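Local coordinates for enoyl-CoA hydratase/carnithine racemase (Magnetospirillum magneticum, PDB 4NEK), which belongs to the enoyl-CoA hydratase/isomerase family and probably shifts the double bond of enoyl-CoA substrates, as a delta(3)-delta(2)-enoyl-CoA isomerase, at residues Q14-I28 with F51-D65. Numbering follows the deposited sequence.
Sequences QVVRMNRPDKKNALI and FLILGSQTDFSAGND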
loop_
_atom_site.group_PDB
_atom_site.type_symbol
_atom_site.label_atom_id
_atom_site.label_comp_id
_atom_site.label_asym_id
_atom_site.label_seq_id
_atom_site.Cartn_x
_atom_site.Cartn_y
_atom_site.Cartn_z
ATOM N N GLN C 14 2.667 -15.480 -30.656
ATOM C CA GLN C 14 4.040 -15.811 -30.980
ATOM C C GLN C 14 4.921 -15.796 -29.751
ATOM O O GLN C 14 5.152 -14.757 -29.171
ATOM C CB GLN C 14 4.626 -14.864 -31.972
ATOM C CG GLN C 14 5.991 -15.382 -32.372
ATOM C CD GLN C 14 6.509 -14.766 -33.647
ATOM O OE1 GLN C 14 5.771 -14.567 -34.601
ATOM N NE2 GLN C 14 7.793 -14.443 -33.664
ATOM N N VAL C 15 5.394 -16.968 -29.364
ATOM C CA VAL C 15 6.196 -17.135 -28.204
ATOM C C VAL C 15 7.634 -16.960 -28.604
ATOM O O VAL C 15 8.082 -17.535 -29.592
ATOM C CB VAL C 15 6.036 -18.535 -27.660
ATOM C CG1 VAL C 15 6.910 -18.728 -26.430
ATOM C CG2 VAL C 15 4.592 -18.784 -27.294
ATOM N N VAL C 16 8.339 -16.120 -27.875
ATOM C CA VAL C 16 9.725 -15.773 -28.170
ATOM C C VAL C 16 10.496 -15.960 -26.873
ATOM O O VAL C 16 10.237 -15.258 -25.922
ATOM C CB VAL C 16 9.814 -14.308 -28.606
ATOM C CG1 VAL C 16 11.247 -13.928 -28.864
ATOM C CG2 VAL C 16 8.981 -14.065 -29.863
ATOM N N ARG C 17 11.365 -16.946 -26.831
ATOM C CA ARG C 17 11.993 -17.338 -25.600
ATOM C C ARG C 17 13.514 -17.189 -25.690
ATOM O O ARG C 17 14.126 -17.663 -26.631
ATOM C CB ARG C 17 11.676 -18.786 -25.272
ATOM C CG ARG C 17 12.294 -19.161 -23.938
ATOM C CD ARG C 17 12.207 -20.639 -23.649
ATOM N NE ARG C 17 10.857 -21.147 -23.498
ATOM C CZ ARG C 17 10.128 -21.078 -22.375
ATOM N NH1 ARG C 17 10.600 -20.535 -21.251
ATOM N NH2 ARG C 17 8.904 -21.542 -22.370
HETATM N N MSE C 18 14.115 -16.506 -24.719
HETATM C CA MSE C 18 15.558 -16.399 -24.650
HETATM C C MSE C 18 16.047 -17.653 -24.012
HETATM O O MSE C 18 15.504 -18.108 -23.011
HETATM C CB MSE C 18 15.976 -15.192 -23.861
HETATM C CG MSE C 18 15.517 -13.932 -24.601
HETATM SE SE MSE C 18 15.841 -12.315 -23.476
HETATM C CE MSE C 18 14.268 -12.463 -22.251
ATOM N N ASN C 19 17.101 -18.206 -24.597
ATOM C CA ASN C 19 17.541 -19.540 -24.265
ATOM C C ASN C 19 19.061 -19.690 -24.201
ATOM O O ASN C 19 19.655 -20.407 -24.964
ATOM C CB ASN C 19 16.977 -20.494 -25.292
ATOM C CG ASN C 19 17.198 -21.952 -24.912
ATOM O OD1 ASN C 19 17.086 -22.328 -23.755
ATOM N ND2 ASN C 19 17.499 -22.766 -25.885
ATOM N N ARG C 20 19.663 -18.992 -23.252
ATOM C CA ARG C 20 21.050 -19.123 -22.914
ATOM C C ARG C 20 21.113 -19.291 -21.400
ATOM O O ARG C 20 21.689 -18.480 -20.688
ATOM C CB ARG C 20 21.789 -17.877 -23.392
ATOM C CG ARG C 20 23.291 -17.978 -23.330
ATOM C CD ARG C 20 23.920 -16.676 -23.795
ATOM N NE ARG C 20 25.377 -16.766 -23.816
ATOM C CZ ARG C 20 26.227 -15.772 -23.524
ATOM N NH1 ARG C 20 25.815 -14.570 -23.155
ATOM N NH2 ARG C 20 27.513 -15.997 -23.558
ATOM N N PRO C 21 20.473 -20.326 -20.904
ATOM C CA PRO C 21 20.217 -20.375 -19.472
ATOM C C PRO C 21 21.470 -20.449 -18.647
ATOM O O PRO C 21 21.463 -19.987 -17.502
ATOM C CB PRO C 21 19.398 -21.657 -19.287
ATOM C CG PRO C 21 19.619 -22.436 -20.530
ATOM C CD PRO C 21 19.843 -21.436 -21.623
ATOM N N ASP C 22 22.548 -20.984 -19.219
ATOM C CA ASP C 22 23.807 -21.096 -18.488
ATOM C C ASP C 22 24.397 -19.758 -18.118
ATOM O O ASP C 22 25.137 -19.677 -17.180
ATOM C CB ASP C 22 24.836 -21.864 -19.286
ATOM C CG ASP C 22 24.544 -23.337 -19.339
ATOM O OD1 ASP C 22 23.726 -23.831 -18.517
ATOM O OD2 ASP C 22 25.159 -24.016 -20.195
ATOM N N LYS C 23 24.079 -18.703 -18.845
ATOM C CA LYS C 23 24.592 -17.393 -18.494
ATOM C C LYS C 23 23.472 -16.449 -18.131
ATOM O O LYS C 23 23.579 -15.228 -18.324
ATOM C CB LYS C 23 25.395 -16.845 -19.665
ATOM C CG LYS C 23 26.541 -17.754 -20.065
ATOM C CD LYS C 23 27.748 -16.897 -20.399
ATOM C CE LYS C 23 28.826 -17.687 -21.111
ATOM N NZ LYS C 23 29.222 -18.841 -20.266
ATOM N N LYS C 24 22.397 -17.032 -17.609
ATOM C CA LYS C 24 21.224 -16.275 -17.203
ATOM C C LYS C 24 20.727 -15.372 -18.287
ATOM O O LYS C 24 20.286 -14.271 -18.018
ATOM C CB LYS C 24 21.530 -15.433 -15.982
ATOM C CG LYS C 24 22.079 -16.192 -14.778
ATOM C CD LYS C 24 22.037 -15.227 -13.607
ATOM C CE LYS C 24 23.260 -15.309 -12.718
ATOM N NZ LYS C 24 22.936 -16.189 -11.570
ATOM N N ASN C 25 20.773 -15.858 -19.523
ATOM C CA ASN C 25 20.293 -15.115 -20.659
ATOM C C ASN C 25 20.954 -13.772 -20.846
ATOM O O ASN C 25 20.343 -12.818 -21.346
ATOM C CB ASN C 25 18.760 -14.971 -20.598
ATOM C CG ASN C 25 18.045 -16.282 -20.911
ATOM O OD1 ASN C 25 18.648 -17.169 -21.474
ATOM N ND2 ASN C 25 16.775 -16.403 -20.540
ATOM N N ALA C 26 22.219 -13.683 -20.466
ATOM C CA ALA C 26 22.999 -12.499 -20.782
ATOM C C ALA C 26 23.087 -12.379 -22.300
ATOM O O ALA C 26 23.444 -13.331 -22.964
ATOM C CB ALA C 26 24.387 -12.590 -20.173
ATOM N N LEU C 27 22.736 -11.218 -22.841
ATOM C CA LEU C 27 22.570 -11.067 -24.272
ATOM C C LEU C 27 23.861 -10.760 -25.025
ATOM O O LEU C 27 24.743 -10.051 -24.527
ATOM C CB LEU C 27 21.582 -9.967 -24.575
ATOM C CG LEU C 27 20.195 -10.208 -23.980
ATOM C CD1 LEU C 27 19.371 -8.983 -24.316
ATOM C CD2 LEU C 27 19.492 -11.445 -24.520
ATOM N N ILE C 28 23.926 -11.313 -26.234
ATOM C CA ILE C 28 24.974 -11.056 -27.203
ATOM C C ILE C 28 24.311 -10.689 -28.537
ATOM O O ILE C 28 23.095 -10.846 -28.740
ATOM C CB ILE C 28 25.897 -12.292 -27.354
ATOM C CG1 ILE C 28 25.091 -13.537 -27.728
ATOM C CG2 ILE C 28 26.642 -12.586 -26.052
ATOM C CD1 ILE C 28 25.942 -14.776 -28.003
ATOM N N PHE C 51 2.421 -11.112 -29.043
ATOM C CA PHE C 51 3.707 -11.701 -28.647
ATOM C C PHE C 51 3.755 -12.037 -27.182
ATOM O O PHE C 51 3.230 -11.315 -26.352
ATOM C CB PHE C 51 4.833 -10.718 -28.874
ATOM C CG PHE C 51 5.072 -10.377 -30.322
ATOM C CD1 PHE C 51 5.925 -11.136 -31.071
ATOM C CD2 PHE C 51 4.490 -9.257 -30.894
ATOM C CE1 PHE C 51 6.161 -10.820 -32.401
ATOM C CE2 PHE C 51 4.728 -8.928 -32.209
ATOM C CZ PHE C 51 5.542 -9.717 -32.978
ATOM N N LEU C 52 4.462 -13.104 -26.879
ATOM C CA LEU C 52 4.761 -13.442 -25.509
ATOM C C LEU C 52 6.264 -13.704 -25.353
ATOM O O LEU C 52 6.793 -14.624 -25.930
ATOM C CB LEU C 52 3.996 -14.679 -25.114
ATOM C CG LEU C 52 4.404 -15.308 -23.786
ATOM C CD1 LEU C 52 4.156 -14.328 -22.665
ATOM C CD2 LEU C 52 3.593 -16.546 -23.517
ATOM N N ILE C 53 6.934 -12.880 -24.557
ATOM C CA ILE C 53 8.363 -12.992 -24.362
ATOM C C ILE C 53 8.687 -13.639 -23.058
ATOM O O ILE C 53 8.229 -13.187 -22.029
ATOM C CB ILE C 53 9.015 -11.631 -24.270
ATOM C CG1 ILE C 53 8.653 -10.795 -25.463
ATOM C CG2 ILE C 53 10.529 -11.738 -24.234
ATOM C CD1 ILE C 53 8.965 -9.350 -25.171
ATOM N N LEU C 54 9.534 -14.653 -23.128
ATOM C CA LEU C 54 9.885 -15.487 -21.981
ATOM C C LEU C 54 11.389 -15.631 -21.854
ATOM O O LEU C 54 12.126 -15.431 -22.816
ATOM C CB LEU C 54 9.354 -16.909 -22.176
ATOM C CG LEU C 54 7.853 -16.985 -22.410
ATOM C CD1 LEU C 54 7.397 -18.423 -22.663
ATOM C CD2 LEU C 54 7.110 -16.421 -21.229
ATOM N N GLY C 55 11.830 -16.023 -20.668
ATOM C CA GLY C 55 13.216 -16.381 -20.468
ATOM C C GLY C 55 13.389 -17.853 -20.170
ATOM O O GLY C 55 12.647 -18.708 -20.648
ATOM N N SER C 56 14.407 -18.143 -19.368
ATOM C CA SER C 56 14.721 -19.511 -18.988
ATOM C C SER C 56 13.777 -19.890 -17.866
ATOM O O SER C 56 12.872 -19.109 -17.498
ATOM C CB SER C 56 16.163 -19.613 -18.546
ATOM O OG SER C 56 16.343 -19.168 -17.196
ATOM N N GLN C 57 13.992 -21.061 -17.296
ATOM C CA GLN C 57 13.193 -21.479 -16.157
ATOM C C GLN C 57 13.656 -20.797 -14.904
ATOM O O GLN C 57 12.987 -20.895 -13.889
ATOM C CB GLN C 57 13.224 -23.011 -15.986
ATOM C CG GLN C 57 12.470 -23.789 -17.068
ATOM C CD GLN C 57 11.154 -23.119 -17.506
ATOM O OE1 GLN C 57 11.059 -22.554 -18.595
ATOM N NE2 GLN C 57 10.155 -23.150 -16.644
ATOM N N THR C 58 14.782 -20.099 -14.936
ATOM C CA THR C 58 15.233 -19.401 -13.726
ATOM C C THR C 58 15.502 -17.916 -13.886
ATOM O O THR C 58 15.685 -17.253 -12.886
ATOM C CB THR C 58 16.536 -19.995 -13.182
ATOM O OG1 THR C 58 17.546 -19.851 -14.189
ATOM C CG2 THR C 58 16.353 -21.457 -12.843
ATOM N N ASP C 59 15.577 -17.400 -15.109
ATOM C CA ASP C 59 15.943 -16.018 -15.317
ATOM C C ASP C 59 15.337 -15.444 -16.561
ATOM O O ASP C 59 15.046 -16.142 -17.492
ATOM C CB ASP C 59 17.445 -15.873 -15.456
ATOM C CG ASP C 59 18.193 -16.234 -14.188
ATOM O OD1 ASP C 59 18.265 -15.378 -13.252
ATOM O OD2 ASP C 59 18.738 -17.373 -14.129
ATOM N N PHE C 60 15.110 -14.149 -16.546
ATOM C CA PHE C 60 14.605 -13.476 -17.701
ATOM C C PHE C 60 15.806 -13.041 -18.542
ATOM O O PHE C 60 15.992 -13.521 -19.647
ATOM C CB PHE C 60 13.728 -12.280 -17.285
ATOM C CG PHE C 60 13.054 -11.579 -18.436
ATOM C CD1 PHE C 60 12.133 -12.219 -19.192
ATOM C CD2 PHE C 60 13.361 -10.252 -18.745
ATOM C CE1 PHE C 60 11.516 -11.576 -20.252
ATOM C CE2 PHE C 60 12.749 -9.596 -19.798
ATOM C CZ PHE C 60 11.831 -10.269 -20.561
ATOM N N SER C 61 16.599 -12.107 -18.021
ATOM C CA SER C 61 17.849 -11.737 -18.648
ATOM C C SER C 61 18.690 -10.979 -17.714
ATOM O O SER C 61 18.263 -9.984 -17.126
ATOM C CB SER C 61 17.617 -10.864 -19.873
ATOM O OG SER C 61 18.857 -10.457 -20.378
ATOM N N ALA C 62 19.939 -11.396 -17.636
ATOM C CA ALA C 62 20.925 -10.677 -16.880
ATOM C C ALA C 62 21.507 -9.477 -17.626
ATOM O O ALA C 62 22.493 -8.943 -17.211
ATOM C CB ALA C 62 22.034 -11.619 -16.496
ATOM N N GLY C 63 20.908 -9.060 -18.737
ATOM C CA GLY C 63 21.336 -7.889 -19.441
ATOM C C GLY C 63 22.424 -8.263 -20.386
ATOM O O GLY C 63 22.581 -9.416 -20.730
ATOM N N ASN C 64 23.162 -7.269 -20.852
ATOM C CA ASN C 64 24.188 -7.565 -21.811
ATOM C C ASN C 64 25.305 -8.364 -21.223
ATOM O O ASN C 64 25.685 -8.163 -20.081
ATOM C CB ASN C 64 24.756 -6.307 -22.396
ATOM C CG ASN C 64 23.900 -5.808 -23.515
ATOM O OD1 ASN C 64 23.879 -6.384 -24.609
ATOM N ND2 ASN C 64 23.181 -4.732 -23.260
ATOM N N ASP C 65 25.828 -9.277 -22.029
ATOM C CA ASP C 65 27.038 -9.975 -21.675
ATOM C C ASP C 65 28.104 -8.907 -21.528
ATOM O O ASP C 65 28.313 -8.106 -22.440
ATOM C CB ASP C 65 27.345 -11.062 -22.744
ATOM C CG ASP C 65 28.689 -11.832 -22.438
ATOM O OD1 ASP C 65 29.907 -11.307 -22.576
ATOM O OD2 ASP C 65 28.470 -12.998 -22.005
HETATM O O HOH W 1 18.791 -18.925 -16.564
#
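The parallel strands of a beta-alpha-beta unit, 13-18 and 50-54, lie side by side, and beyond them the loops that follow stay together as far as I28 and D65. L52 N donates to Q14 O and L52 O accepts from V16 N; L54 repeats the pattern with V16 O and M18 N. V15, R17, L52 and L54 share one sheet face, where helix 179-194 packs, while V16 and F51 face helix 29-44, the crossover connection.

Past the last strand bridge, the R17 side chain bonds the backbone of G55. Bent at chi3 (-64°), it swings NH1 back to G55 O, 2.8 Å away and nearly along the C=O axis, while L54 CD1 covers one guanidinium face, 3.5 Å from NH2. E183 of helix 179-194 pairs with NH1 as well; a leucine here would probably leave G55 O and that carboxylate without their donor and uncover the L54 methyl.

M18, a selenomethionine, bends at its last torsion (-79°) and sets CE over the F60 ring, 3.6 Å from the centroid, a CH-pi contact with the selenium farther above the same face.

Such parallel strand pairs belong to the crotonase core, and here the loops that follow are joined by separate backbone and side-chain bonds, with one further bridge between L27 and N64. N25 works in two directions: OD1 takes R20 N at 2.7 Å, and ND2 reaches F60 O from above the carbonyl plane at 3.1 Å. S61 OG gives its proton to N25 O while accepting from G63 N, an ST turn. L27 then binds both ways, its N to G63 O and its O to D65 N (2.8 Å). R20, extended from CG to NE, spends NH1 on A26 O. In a longer salt bridge, R20 NH1 meets D65 OD2 on its anti side at 3.3 Å, tilted out of the carboxylate plane; D65 OD1 caps D68 N.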